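PDB 2QCV: 5-dehydro-2-deoxygluconokinase from Bacillus halodurans C-125, which probably phosphorylates 5-dehydro-2-deoxy-D-gluconate with ATP to give 6-phospho-5-dehydro-2-deoxy-D-gluconate, a step in the breakdown of myo-inositol. Local coordinates for residues A[12-17]-A[48-53]; A[134-139]-A[162-167]; A[141-146]-A[278-283]; A[147-152]-A[172-177]. All blocks are in the same frame, centred on the assembly; numbering follows the deposited sequence. Where two conformers were deposited one is given.

Contact 1 (A[12-17]-A[48-53]); sequences FDLIAI and ANIVIG
L14 leaves its strand with CG between the backbone N and the carbonyl carbon (chi1 75°), the crowded position, while V51 on the facing helix sets CG1 anti to its own carbonyl carbon (chi1 -61°) and so turns that methyl onto the strand. The V51 methyl carries the closest contact: CG1 presses on A16 CB at 3.5 Å, tighter than usual for two carbons, and also comes within 4.0 Å of A16 N. The short alanine side chain lets the helix residue come right up to the strand backbone. Next to this pair, L14 extends its CD1 branch between two helix residues. It meets I50 CG2 at 4.1 Å, the two side chains crossing at about a right angle, and V51 CG1 at 4.3 Å. One leucine methyl thus spans neighbouring positions on the helix, while A16 and L14, alternate residues of the strand, both point toward it. I15, between them, turns to the other face of the sheet. The segment axes run nearly antiparallel, 160° between their directions and 8.4 Å apart at closest approach. Every touching residue is buried and apolar. M80 of helix 71-82 also packs on V51, L143 of the adjacent strand touches both A16 and I50, and N49 on the far side of the helix bonds to D273 of the family's G-A-G-D sequence. A helix laid against alternate residues of a mainly parallel central sheet is the basic layer of the ribokinase-like alpha/beta fold of PfkB kinases.

Contact 2 (A[134-139]-A[162-167]); sequences AYIRRS and IRLAKR
I136 divides its two branches between L164 and A165 of helix 154-167. Its CG2 methyl rests on the helix backbone at A165, 3.7 Å from A165 CA and 3.9 Å from A165 N, with A165 CB following at 4.0 Å. The other branch, running out through CG1, brings CD1 to L164 CB at 4.2 Å, and the isoleucine crosses the L164 side chain at about a right angle. This division follows from the first torsion of I136, which leaves CG2 anti to the backbone N and CG1 beside it. The A165 methyl points to one side of the approach, and CG2 settles on the helix backbone beside it. L164 turns its outer end to a different partner: CD1 sits 3.4 Å above the guanidinium plane of R167, offset toward the rim, and R167 in turn forms a salt bridge with E133. A type I turn from I136 to S139 leads toward strand 139-145. On another side of helix 154-167, R163 makes a salt bridge to E198 of the second subunit. The meeting itself is made of aliphatic carbon, so shape and exclusion of water hold the two segments together, while R163 and R167 spend their charges on partners outside them.

Contact 3 (A[141-146]-A[278-283]); sequences LLLVSG and AFLYAL
Apolar contact alone joins this strand to the helix, and L280 supplies the whole helix side of it. Its forked end meets two leucines of the strand: CD2 comes to L141 CD1 at 4.0 Å, and CD1 to L143 CD2 at 4.1 Å, each pair of side chains crossing obliquely. The strand leucines, two residues apart and so on the same face, reach L280 by different torsions. L141 holds CG beside the backbone N (chi1 -52°), whereas L143 swings CG anti to that nitrogen (chi1 -174°); between them they flank the L280 tip. The nearest backbones, at L141 and L280, stay 9.4 Å apart CA to CA, so methyl groups bridge the layers. The polar bonds nearby lie within the sheet, not between strand and helix: the backbone of L143 bonds to I15 and I17 on one side, and that of L142 to K171 and V173 on the other. Strand 139-145 is an inner strand of the large sheet, between strands 12-17 and 171-175, with helix 271-284 over the face of L141 and L143, helix 154-167 over the face of L142 and V144, and helix 289-305 packed against F279 and A282.

Contact 4 (A[147-152]-A[172-177]); sequences TALSKS and VVFELD
The 3-10 stretch that includes T147 to L149 draws up to the chain just past strand 171-175, where D177 adopts a left-handed backbone conformation (phi 41°, psi 68°) and its CA lies 6.3 Å from that of T147. T147 OG1 stands 2.7 Å from D177 OD2, close enough for a hydrogen bond, although its proton could also go to another acceptor, and T147 N makes a weak bond to the same oxygen at 3.3 Å. T147 O takes two donors from S150, the hydroxyl OG at 2.7 Å and the backbone N at 3.0 Å. T147 and D177 thus join the loops after two adjacent parallel strands, at the edge where kinases of this fold generally bind substrates. Beside them, L149 packs the first loop on strand 171-175, its CD1 approaching F174 CZ obliquely at 3.9 Å. L176 CD2 covers one face of the F174 ring. Replacing D177 with an alanine would probably leave the T147 amide and hydroxyl without that carboxylate and the two loops less firmly joined. The contact pairs a polar part with an apolar one: buried T147 meets one carboxylate oxygen through amide and hydroxyl, which probably limits rotation of the carboxylate, while L149 and F174 depend on excluding water.

Overall arrangement
All four gather round the large sheet: contacts 1 and 3 are strand-helix layers, contact 2 joins two helices, contact 4 a loop to a strand and its end. The centres of contacts 1, 3 and 4 lie within about 9 Å of the chain centre, that of contact 2 about 18 Å away, yet the touching residues of contacts 1 to 3 are all buried; in contact 4 only D177 is partly exposed. Helices 46-56 and 271-284 cover one face of neighbouring strands 12-17 and 139-145; helix 154-167 covers the other and links 139-145 to 171-175 in a beta-alpha-beta crossover. Contacts 1 to 3 are aliphatic; contact 4, at the C-terminal end of strand 171-175, adds a carboxylate.

Contact 1 (A[12-17]-A[48-53])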
loop_
_atom_site.group_PDB
_atom_site.type_symbol
_atom_site.label_atom_id
_atom_site.label_comp_id
_atom_site.label_asym_id
_atom_site.label_seq_id
_atom_site.Cartn_x
_atom_site.Cartn_y
_atom_site.Cartn_z
ATOM N N PHE A 12 32.333 3.605 23.667
ATOM C CA PHE A 12 31.177 4.511 23.705
ATOM C C PHE A 12 30.506 4.521 25.095
ATOM O O PHE A 12 30.352 3.483 25.742
ATOM C CB PHE A 12 30.143 4.087 22.663
ATOM C CG PHE A 12 30.622 4.251 21.248
ATOM C CD1 PHE A 12 30.607 5.498 20.644
ATOM C CD2 PHE A 12 31.095 3.173 20.527
ATOM C CE1 PHE A 12 31.061 5.665 19.346
ATOM C CE2 PHE A 12 31.568 3.345 19.218
ATOM C CZ PHE A 12 31.553 4.598 18.653
ATOM N N ASP A 13 30.045 5.687 25.522
ATOM C CA ASP A 13 29.131 5.760 26.668
ATOM C C ASP A 13 27.711 5.295 26.312
ATOM O O ASP A 13 27.077 4.599 27.080
ATOM C CB ASP A 13 29.117 7.176 27.214
ATOM C CG ASP A 13 30.449 7.572 27.785
ATOM O OD1 ASP A 13 30.866 6.936 28.765
ATOM O OD2 ASP A 13 31.055 8.505 27.263
ATOM N N LEU A 14 27.225 5.661 25.130
ATOM C CA LEU A 14 25.922 5.225 24.683
ATOM C C LEU A 14 25.871 5.151 23.168
ATOM O O LEU A 14 26.598 5.882 22.460
ATOM C CB LEU A 14 24.809 6.132 25.201
ATOM C CG LEU A 14 24.580 7.499 24.594
ATOM C CD1 LEU A 14 23.212 8.012 25.066
ATOM C CD2 LEU A 14 25.707 8.473 24.991
ATOM N N ILE A 15 25.045 4.220 22.693
ATOM C CA ILE A 15 24.630 4.132 21.307
ATOM C C ILE A 15 23.103 4.127 21.341
ATOM O O ILE A 15 22.495 3.352 22.103
ATOM C CB ILE A 15 25.150 2.846 20.640
ATOM C CG1 ILE A 15 26.658 2.943 20.470
ATOM C CG2 ILE A 15 24.472 2.642 19.260
ATOM C CD1 ILE A 15 27.297 1.609 19.962
ATOM N N ALA A 16 22.488 5.024 20.586
ATOM C CA ALA A 16 21.029 5.084 20.480
ATOM C C ALA A 16 20.595 4.522 19.140
ATOM O O ALA A 16 21.348 4.538 18.157
ATOM C CB ALA A 16 20.528 6.492 20.643
ATOM N N ILE A 17 19.367 4.016 19.114
ATOM C CA ILE A 17 18.797 3.416 17.910
ATOM C C ILE A 17 17.424 4.018 17.679
ATOM O O ILE A 17 16.609 4.114 18.588
ATOM C CB ILE A 17 18.743 1.848 17.981
ATOM C CG1 ILE A 17 18.147 1.233 16.721
ATOM C CG2 ILE A 17 18.024 1.343 19.226
ATOM C CD1 ILE A 17 18.501 -0.264 16.527
ATOM N N ALA A 48 18.180 10.764 18.419
ATOM C CA ALA A 48 19.127 11.738 17.900
ATOM C C ALA A 48 19.393 12.876 18.879
ATOM O O ALA A 48 20.555 13.235 19.165
ATOM C CB ALA A 48 18.640 12.283 16.491
ATOM N N ASN A 49 18.326 13.471 19.399
ATOM C CA ASN A 49 18.448 14.527 20.388
ATOM C C ASN A 49 19.202 14.057 21.621
ATOM O O ASN A 49 19.984 14.810 22.215
ATOM C CB ASN A 49 17.060 15.000 20.854
ATOM C CG ASN A 49 16.348 15.798 19.843
ATOM O OD1 ASN A 49 16.952 16.347 18.898
ATOM N ND2 ASN A 49 15.011 15.874 20.011
ATOM N N ILE A 50 18.934 12.824 22.035
ATOM C CA ILE A 50 19.567 12.296 23.248
ATOM C C ILE A 50 21.082 12.156 22.994
ATOM O O ILE A 50 21.889 12.555 23.835
ATOM C CB ILE A 50 18.940 10.959 23.717
ATOM C CG1 ILE A 50 17.517 11.211 24.214
ATOM C CG2 ILE A 50 19.782 10.300 24.868
ATOM C CD1 ILE A 50 16.721 9.921 24.527
ATOM N N VAL A 51 21.476 11.622 21.848
ATOM C CA VAL A 51 22.925 11.498 21.575
ATOM C C VAL A 51 23.622 12.838 21.324
ATOM O O VAL A 51 24.756 13.003 21.732
ATOM C CB VAL A 51 23.336 10.465 20.499
ATOM C CG1 VAL A 51 22.886 9.035 20.943
ATOM C CG2 VAL A 51 22.860 10.844 19.090
ATOM N N ILE A 52 22.955 13.780 20.682
ATOM C CA ILE A 52 23.520 15.118 20.492
ATOM C C ILE A 52 23.671 15.825 21.846
ATOM O O ILE A 52 24.713 16.445 22.162
ATOM C CB ILE A 52 22.646 15.957 19.556
ATOM C CG1 ILE A 52 22.639 15.384 18.115
ATOM C CG2 ILE A 52 23.162 17.439 19.505
ATOM C CD1 ILE A 52 21.516 15.971 17.168
ATOM N N GLY A 53 22.647 15.727 22.688
ATOM C CA GLY A 53 22.749 16.277 24.029
ATOM C C GLY A 53 23.856 15.624 24.853
ATOM O O GLY A 53 24.582 16.277 25.606
#

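Contact 2 (A[134-139]-A[162-167])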
loop_
_atom_site.group_PDB
_atom_site.type_symbol
_atom_site.label_atom_id
_atom_site.label_comp_id
_atom_site.label_asym_id
_atom_site.label_seq_id
_atom_site.Cartn_x
_atom_site.Cartn_y
_atom_site.Cartn_z
ATOM N N ALA A 134 29.028 -5.967 16.482
ATOM C CA ALA A 134 30.378 -5.462 16.745
ATOM C C ALA A 134 30.372 -3.998 17.161
ATOM O O ALA A 134 31.246 -3.561 17.904
ATOM C CB ALA A 134 31.305 -5.667 15.500
ATOM N N TYR A 135 29.346 -3.260 16.744
ATOM C CA TYR A 135 29.225 -1.854 17.093
ATOM C C TYR A 135 28.600 -1.738 18.462
ATOM O O TYR A 135 29.131 -1.093 19.346
ATOM C CB TYR A 135 28.347 -1.158 16.088
ATOM C CG TYR A 135 28.302 0.340 16.188
ATOM C CD1 TYR A 135 29.444 1.103 16.195
ATOM C CD2 TYR A 135 27.082 1.006 16.239
ATOM C CE1 TYR A 135 29.363 2.504 16.218
ATOM C CE2 TYR A 135 27.019 2.372 16.294
ATOM C CZ TYR A 135 28.147 3.115 16.255
ATOM O OH TYR A 135 28.018 4.489 16.266
ATOM N N ILE A 136 27.464 -2.382 18.641
ATOM C CA ILE A 136 26.754 -2.349 19.933
ATOM C C ILE A 136 27.636 -2.756 21.118
ATOM O O ILE A 136 27.656 -2.095 22.159
ATOM C CB ILE A 136 25.475 -3.241 19.860
ATOM C CG1 ILE A 136 24.455 -2.616 18.902
ATOM C CG2 ILE A 136 24.871 -3.504 21.257
ATOM C CD1 ILE A 136 23.197 -3.519 18.613
ATOM N N ARG A 137 28.425 -3.812 20.960
ATOM C CA ARG A 137 29.249 -4.267 22.062
ATOM C C ARG A 137 30.372 -3.328 22.522
ATOM O O ARG A 137 30.961 -3.584 23.556
ATOM C CB ARG A 137 29.815 -5.640 21.789
ATOM C CG ARG A 137 30.856 -5.664 20.757
ATOM C CD ARG A 137 31.175 -7.116 20.424
ATOM N NE ARG A 137 32.224 -7.172 19.425
ATOM C CZ ARG A 137 32.376 -8.163 18.540
ATOM N NH1 ARG A 137 31.542 -9.203 18.504
ATOM N NH2 ARG A 137 33.361 -8.096 17.658
ATOM N N ARG A 138 30.634 -2.259 21.775
ATOM C CA ARG A 138 31.626 -1.243 22.157
ATOM C C ARG A 138 31.070 -0.178 23.064
ATOM O O ARG A 138 31.758 0.788 23.390
ATOM C CB ARG A 138 32.112 -0.547 20.895
ATOM C CG ARG A 138 32.620 -1.548 19.916
ATOM C CD ARG A 138 33.688 -1.018 19.054
ATOM N NE ARG A 138 33.221 -0.381 17.869
ATOM C CZ ARG A 138 33.607 0.818 17.434
ATOM N NH1 ARG A 138 34.451 1.606 18.098
ATOM N NH2 ARG A 138 33.105 1.240 16.307
ATOM N N SER A 139 29.819 -0.335 23.454
ATOM C CA SER A 139 29.121 0.667 24.278
ATOM C C SER A 139 28.753 0.183 25.692
ATOM O O SER A 139 28.477 -0.988 25.925
ATOM C CB SER A 139 27.860 1.147 23.573
ATOM O OG SER A 139 27.314 2.286 24.240
ATOM N N ILE A 162 18.416 -5.054 21.010
ATOM C CA ILE A 162 18.250 -5.342 22.433
ATOM C C ILE A 162 18.872 -6.703 22.764
ATOM O O ILE A 162 19.645 -6.823 23.703
ATOM C CB ILE A 162 16.748 -5.297 22.861
ATOM C CG1 ILE A 162 16.216 -3.854 22.795
ATOM C CG2 ILE A 162 16.580 -5.885 24.282
ATOM C CD1 ILE A 162 14.698 -3.763 22.763
ATOM N N ARG A 163 18.571 -7.721 21.959
ATOM C CA ARG A 163 19.169 -9.047 22.150
ATOM C C ARG A 163 20.706 -9.035 22.127
ATOM O O ARG A 163 21.362 -9.616 22.979
ATOM C CB ARG A 163 18.641 -10.028 21.138
ATOM C CG ARG A 163 19.184 -11.460 21.347
ATOM C CD ARG A 163 18.584 -12.383 20.324
ATOM N NE ARG A 163 17.138 -12.556 20.473
ATOM C CZ ARG A 163 16.557 -13.334 21.382
ATOM N NH1 ARG A 163 17.279 -13.981 22.285
ATOM N NH2 ARG A 163 15.246 -13.404 21.433
ATOM N N LEU A 164 21.261 -8.357 21.141
ATOM C CA LEU A 164 22.689 -8.232 20.974
ATOM C C LEU A 164 23.302 -7.460 22.127
ATOM O O LEU A 164 24.343 -7.867 22.669
ATOM C CB LEU A 164 22.983 -7.544 19.611
ATOM C CG LEU A 164 23.063 -8.429 18.385
ATOM C CD1 LEU A 164 21.943 -9.455 18.321
ATOM C CD2 LEU A 164 23.068 -7.522 17.153
ATOM N N ALA A 165 22.638 -6.379 22.568
ATOM C CA ALA A 165 23.106 -5.631 23.747
ATOM C C ALA A 165 23.181 -6.543 24.956
ATOM O O ALA A 165 24.213 -6.664 25.636
ATOM C CB ALA A 165 22.182 -4.402 24.032
ATOM N N LYS A 166 22.093 -7.231 25.228
ATOM C CA LYS A 166 22.022 -8.034 26.440
ATOM C C LYS A 166 23.102 -9.110 26.510
ATOM O O LYS A 166 23.697 -9.343 27.577
ATOM C CB LYS A 166 20.636 -8.638 26.581
ATOM C CG LYS A 166 19.608 -7.608 27.053
ATOM C CD LYS A 166 18.231 -8.079 26.795
ATOM C CE LYS A 166 17.753 -9.140 27.766
ATOM N NZ LYS A 166 17.394 -8.539 29.054
ATOM N N ARG A 167 23.361 -9.763 25.394
ATOM C CA ARG A 167 24.344 -10.827 25.349
ATOM C C ARG A 167 25.790 -10.345 25.319
ATOM O O ARG A 167 26.673 -11.137 25.505
ATOM C CB ARG A 167 24.069 -11.796 24.245
ATOM C CG ARG A 167 24.394 -11.350 22.857
ATOM C CD ARG A 167 23.788 -12.369 21.907
ATOM N NE ARG A 167 24.172 -12.130 20.520
ATOM C CZ ARG A 167 23.453 -12.536 19.478
ATOM N NH1 ARG A 167 22.298 -13.183 19.653
ATOM N NH2 ARG A 167 23.861 -12.259 18.268
#

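Contact 3 (A[141-146]-A[278-283])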
loop_
_atom_site.group_PDB
_atom_site.type_symbol
_atom_site.label_atom_id
_atom_site.label_comp_id
_atom_site.label_asym_id
_atom_site.label_seq_id
_atom_site.Cartn_x
_atom_site.Cartn_y
_atom_site.Cartn_z
ATOM N N LEU A 141 26.001 1.450 27.151
ATOM C CA LEU A 141 24.514 1.509 27.120
ATOM C C LEU A 141 24.000 1.463 25.678
ATOM O O LEU A 141 24.625 2.021 24.769
ATOM C CB LEU A 141 23.992 2.855 27.675
ATOM C CG LEU A 141 24.429 3.404 29.027
ATOM C CD1 LEU A 141 23.840 4.752 29.292
ATOM C CD2 LEU A 141 24.082 2.456 30.152
ATOM N N LEU A 142 22.819 0.871 25.514
ATOM C CA LEU A 142 22.007 0.984 24.308
ATOM C C LEU A 142 20.734 1.707 24.679
ATOM O O LEU A 142 19.986 1.254 25.537
ATOM C CB LEU A 142 21.666 -0.385 23.714
ATOM C CG LEU A 142 20.756 -0.375 22.459
ATOM C CD1 LEU A 142 21.569 0.109 21.218
ATOM C CD2 LEU A 142 20.080 -1.720 22.214
ATOM N N LEU A 143 20.506 2.847 24.051
ATOM C CA LEU A 143 19.307 3.631 24.289
ATOM C C LEU A 143 18.307 3.305 23.167
ATOM O O LEU A 143 18.562 3.518 21.983
ATOM C CB LEU A 143 19.647 5.134 24.310
ATOM C CG LEU A 143 18.546 6.158 24.678
ATOM C CD1 LEU A 143 17.383 6.220 23.702
ATOM C CD2 LEU A 143 18.041 5.973 26.077
ATOM N N VAL A 144 17.187 2.763 23.564
ATOM C CA VAL A 144 16.097 2.399 22.658
ATOM C C VAL A 144 14.965 3.402 22.836
ATOM O O VAL A 144 14.552 3.643 23.972
ATOM C CB VAL A 144 15.583 1.021 23.030
ATOM C CG1 VAL A 144 14.319 0.675 22.201
ATOM C CG2 VAL A 144 16.736 -0.030 22.864
ATOM N N SER A 145 14.518 4.042 21.765
ATOM C CA SER A 145 13.349 4.906 21.863
ATOM C C SER A 145 12.087 4.146 21.409
ATOM O O SER A 145 12.093 3.354 20.432
ATOM C CB SER A 145 13.561 6.260 21.133
ATOM O OG SER A 145 14.498 7.111 21.829
ATOM N N GLY A 146 11.004 4.364 22.145
ATOM C CA GLY A 146 9.747 3.703 21.864
ATOM C C GLY A 146 9.180 3.875 20.470
ATOM O O GLY A 146 8.566 2.948 19.930
ATOM N N ALA A 278 20.997 14.072 30.233
ATOM C CA ALA A 278 21.637 14.571 31.463
ATOM C C ALA A 278 21.515 13.564 32.619
ATOM O O ALA A 278 22.438 13.425 33.427
ATOM C CB ALA A 278 21.081 15.954 31.865
ATOM N N PHE A 279 20.375 12.884 32.724
ATOM C CA PHE A 279 20.211 11.833 33.721
ATOM C C PHE A 279 21.234 10.715 33.490
ATOM O O PHE A 279 21.960 10.305 34.412
ATOM C CB PHE A 279 18.791 11.265 33.667
ATOM C CG PHE A 279 18.563 10.107 34.599
ATOM C CD1 PHE A 279 18.153 10.302 35.914
ATOM C CD2 PHE A 279 18.721 8.827 34.159
ATOM C CE1 PHE A 279 17.960 9.213 36.780
ATOM C CE2 PHE A 279 18.523 7.740 35.001
ATOM C CZ PHE A 279 18.150 7.936 36.321
ATOM N N LEU A 280 21.363 10.272 32.237
ATOM C CA LEU A 280 22.339 9.230 31.943
ATOM C C LEU A 280 23.764 9.707 32.122
ATOM O O LEU A 280 24.610 8.975 32.616
ATOM C CB LEU A 280 22.162 8.671 30.541
ATOM C CG LEU A 280 20.826 7.932 30.316
ATOM C CD1 LEU A 280 20.595 7.654 28.790
ATOM C CD2 LEU A 280 20.820 6.660 31.167
ATOM N N TYR A 281 24.059 10.921 31.689
ATOM C CA TYR A 281 25.379 11.483 31.988
ATOM C C TYR A 281 25.716 11.397 33.468
ATOM O O TYR A 281 26.829 10.987 33.853
ATOM C CB TYR A 281 25.465 12.930 31.518
ATOM C CG TYR A 281 26.633 13.685 32.091
ATOM C CD1 TYR A 281 27.865 13.684 31.449
ATOM C CD2 TYR A 281 26.497 14.424 33.256
ATOM C CE1 TYR A 281 28.964 14.411 31.978
ATOM C CE2 TYR A 281 27.589 15.117 33.816
ATOM C CZ TYR A 281 28.806 15.125 33.144
ATOM O OH TYR A 281 29.861 15.824 33.665
ATOM N N ALA A 282 24.774 11.802 34.320
ATOM C CA ALA A 282 25.033 11.773 35.759
ATOM C C ALA A 282 25.279 10.369 36.279
ATOM O O ALA A 282 26.174 10.144 37.126
ATOM C CB ALA A 282 23.874 12.454 36.542
ATOM N N LEU A 283 24.448 9.414 35.842
ATOM C CA LEU A 283 24.582 8.009 36.224
ATOM C C LEU A 283 25.950 7.425 35.819
ATOM O O LEU A 283 26.635 6.823 36.631
ATOM C CB LEU A 283 23.451 7.192 35.589
ATOM C CG LEU A 283 22.965 5.947 36.315
ATOM C CD1 LEU A 283 22.377 6.307 37.690
ATOM C CD2 LEU A 283 21.940 5.274 35.450
#

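Contact 4 (A[147-152]-A[172-177])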
loop_
_atom_site.group_PDB
_atom_site.type_symbol
_atom_site.label_atom_id
_atom_site.label_comp_id
_atom_site.label_asym_id
_atom_site.label_seq_id
_atom_site.Cartn_x
_atom_site.Cartn_y
_atom_site.Cartn_z
ATOM N N THR A 147 9.360 5.046 19.872
ATOM C CA THR A 147 8.756 5.290 18.567
ATOM C C THR A 147 9.374 4.404 17.493
ATOM O O THR A 147 8.724 4.088 16.494
ATOM C CB THR A 147 8.808 6.790 18.188
ATOM O OG1 THR A 147 8.043 7.505 19.159
ATOM C CG2 THR A 147 8.247 7.056 16.795
ATOM N N ALA A 148 10.624 3.971 17.704
ATOM C CA ALA A 148 11.287 3.064 16.766
ATOM C C ALA A 148 10.600 1.682 16.709
ATOM O O ALA A 148 10.893 0.888 15.821
ATOM C CB ALA A 148 12.764 2.911 17.103
ATOM N N LEU A 149 9.721 1.392 17.666
ATOM C CA LEU A 149 8.945 0.151 17.665
ATOM C C LEU A 149 7.624 0.294 16.915
ATOM O O LEU A 149 6.889 -0.687 16.819
ATOM C CB LEU A 149 8.650 -0.290 19.104
ATOM C CG LEU A 149 9.819 -0.585 20.032
ATOM C CD1 LEU A 149 9.391 -0.634 21.534
ATOM C CD2 LEU A 149 10.466 -1.906 19.645
ATOM N N SER A 150 7.304 1.496 16.430
ATOM C CA SER A 150 5.984 1.788 15.864
ATOM C C SER A 150 5.703 1.082 14.536
ATOM O O SER A 150 4.536 0.880 14.196
ATOM C CB SER A 150 5.753 3.296 15.705
ATOM O OG SER A 150 6.636 3.885 14.747
ATOM N N LYS A 151 6.741 0.687 13.789
ATOM C CA LYS A 151 6.533 0.059 12.495
ATOM C C LYS A 151 7.693 -0.880 12.212
ATOM O O LYS A 151 8.814 -0.599 12.578
ATOM C CB LYS A 151 6.514 1.115 11.349
ATOM C CG LYS A 151 5.389 2.125 11.326
ATOM C CD LYS A 151 4.059 1.506 10.910
ATOM C CE LYS A 151 2.892 2.452 11.289
ATOM N NZ LYS A 151 1.591 1.717 11.402
ATOM N N SER A 152 7.404 -1.955 11.501
ATOM C CA SER A 152 8.435 -2.751 10.841
ATOM C C SER A 152 8.982 -2.062 9.577
ATOM O O SER A 152 8.221 -1.388 8.875
ATOM C CB SER A 152 7.829 -4.099 10.454
ATOM O OG SER A 152 7.365 -4.806 11.607
ATOM N N VAL A 172 20.635 -1.920 28.599
ATOM C CA VAL A 172 19.528 -1.502 27.701
ATOM C C VAL A 172 18.684 -0.499 28.447
ATOM O O VAL A 172 18.149 -0.805 29.527
ATOM C CB VAL A 172 18.691 -2.707 27.209
ATOM C CG1 VAL A 172 17.430 -2.256 26.384
ATOM C CG2 VAL A 172 19.598 -3.657 26.363
ATOM N N VAL A 173 18.653 0.706 27.890
ATOM C CA VAL A 173 17.886 1.806 28.422
ATOM C C VAL A 173 16.728 2.104 27.485
ATOM O O VAL A 173 16.918 2.430 26.288
ATOM C CB VAL A 173 18.755 3.095 28.632
ATOM C CG1 VAL A 173 17.880 4.214 29.243
ATOM C CG2 VAL A 173 20.037 2.842 29.446
ATOM N N PHE A 174 15.511 1.971 28.007
ATOM C CA PHE A 174 14.305 2.134 27.199
ATOM C C PHE A 174 13.661 3.462 27.565
ATOM O O PHE A 174 13.186 3.637 28.690
ATOM C CB PHE A 174 13.343 0.959 27.463
ATOM C CG PHE A 174 12.091 0.942 26.599
ATOM C CD1 PHE A 174 12.021 1.523 25.318
ATOM C CD2 PHE A 174 10.953 0.300 27.089
ATOM C CE1 PHE A 174 10.841 1.431 24.584
ATOM C CE2 PHE A 174 9.782 0.213 26.351
ATOM C CZ PHE A 174 9.721 0.799 25.130
ATOM N N GLU A 175 13.654 4.375 26.589
ATOM C CA GLU A 175 13.020 5.666 26.721
ATOM C C GLU A 175 11.660 5.601 26.055
ATOM O O GLU A 175 11.557 5.398 24.844
ATOM C CB GLU A 175 13.921 6.736 26.099
ATOM C CG GLU A 175 13.923 8.043 26.850
ATOM C CD GLU A 175 12.632 8.772 26.760
ATOM O OE1 GLU A 175 11.865 8.520 25.816
ATOM O OE2 GLU A 175 12.393 9.633 27.614
ATOM N N LEU A 176 10.593 5.828 26.825
ATOM C CA LEU A 176 9.274 5.480 26.366
ATOM C C LEU A 176 8.759 6.380 25.238
ATOM O O LEU A 176 8.065 5.865 24.379
ATOM C CB LEU A 176 8.245 5.389 27.516
ATOM C CG LEU A 176 8.480 4.313 28.594
ATOM C CD1 LEU A 176 7.241 4.183 29.529
ATOM C CD2 LEU A 176 8.784 2.962 27.939
ATOM N N ASP A 177 9.132 7.659 25.193
ATOM C CA ASP A 177 8.998 8.490 23.959
ATOM C C ASP A 177 7.698 8.228 23.232
ATOM O O ASP A 177 7.755 7.660 22.167
ATOM C CB ASP A 177 10.155 8.108 22.943
ATOM C CG ASP A 177 10.048 8.848 21.572
ATOM O OD1 ASP A 177 9.732 10.077 21.569
ATOM O OD2 ASP A 177 10.260 8.168 20.522
#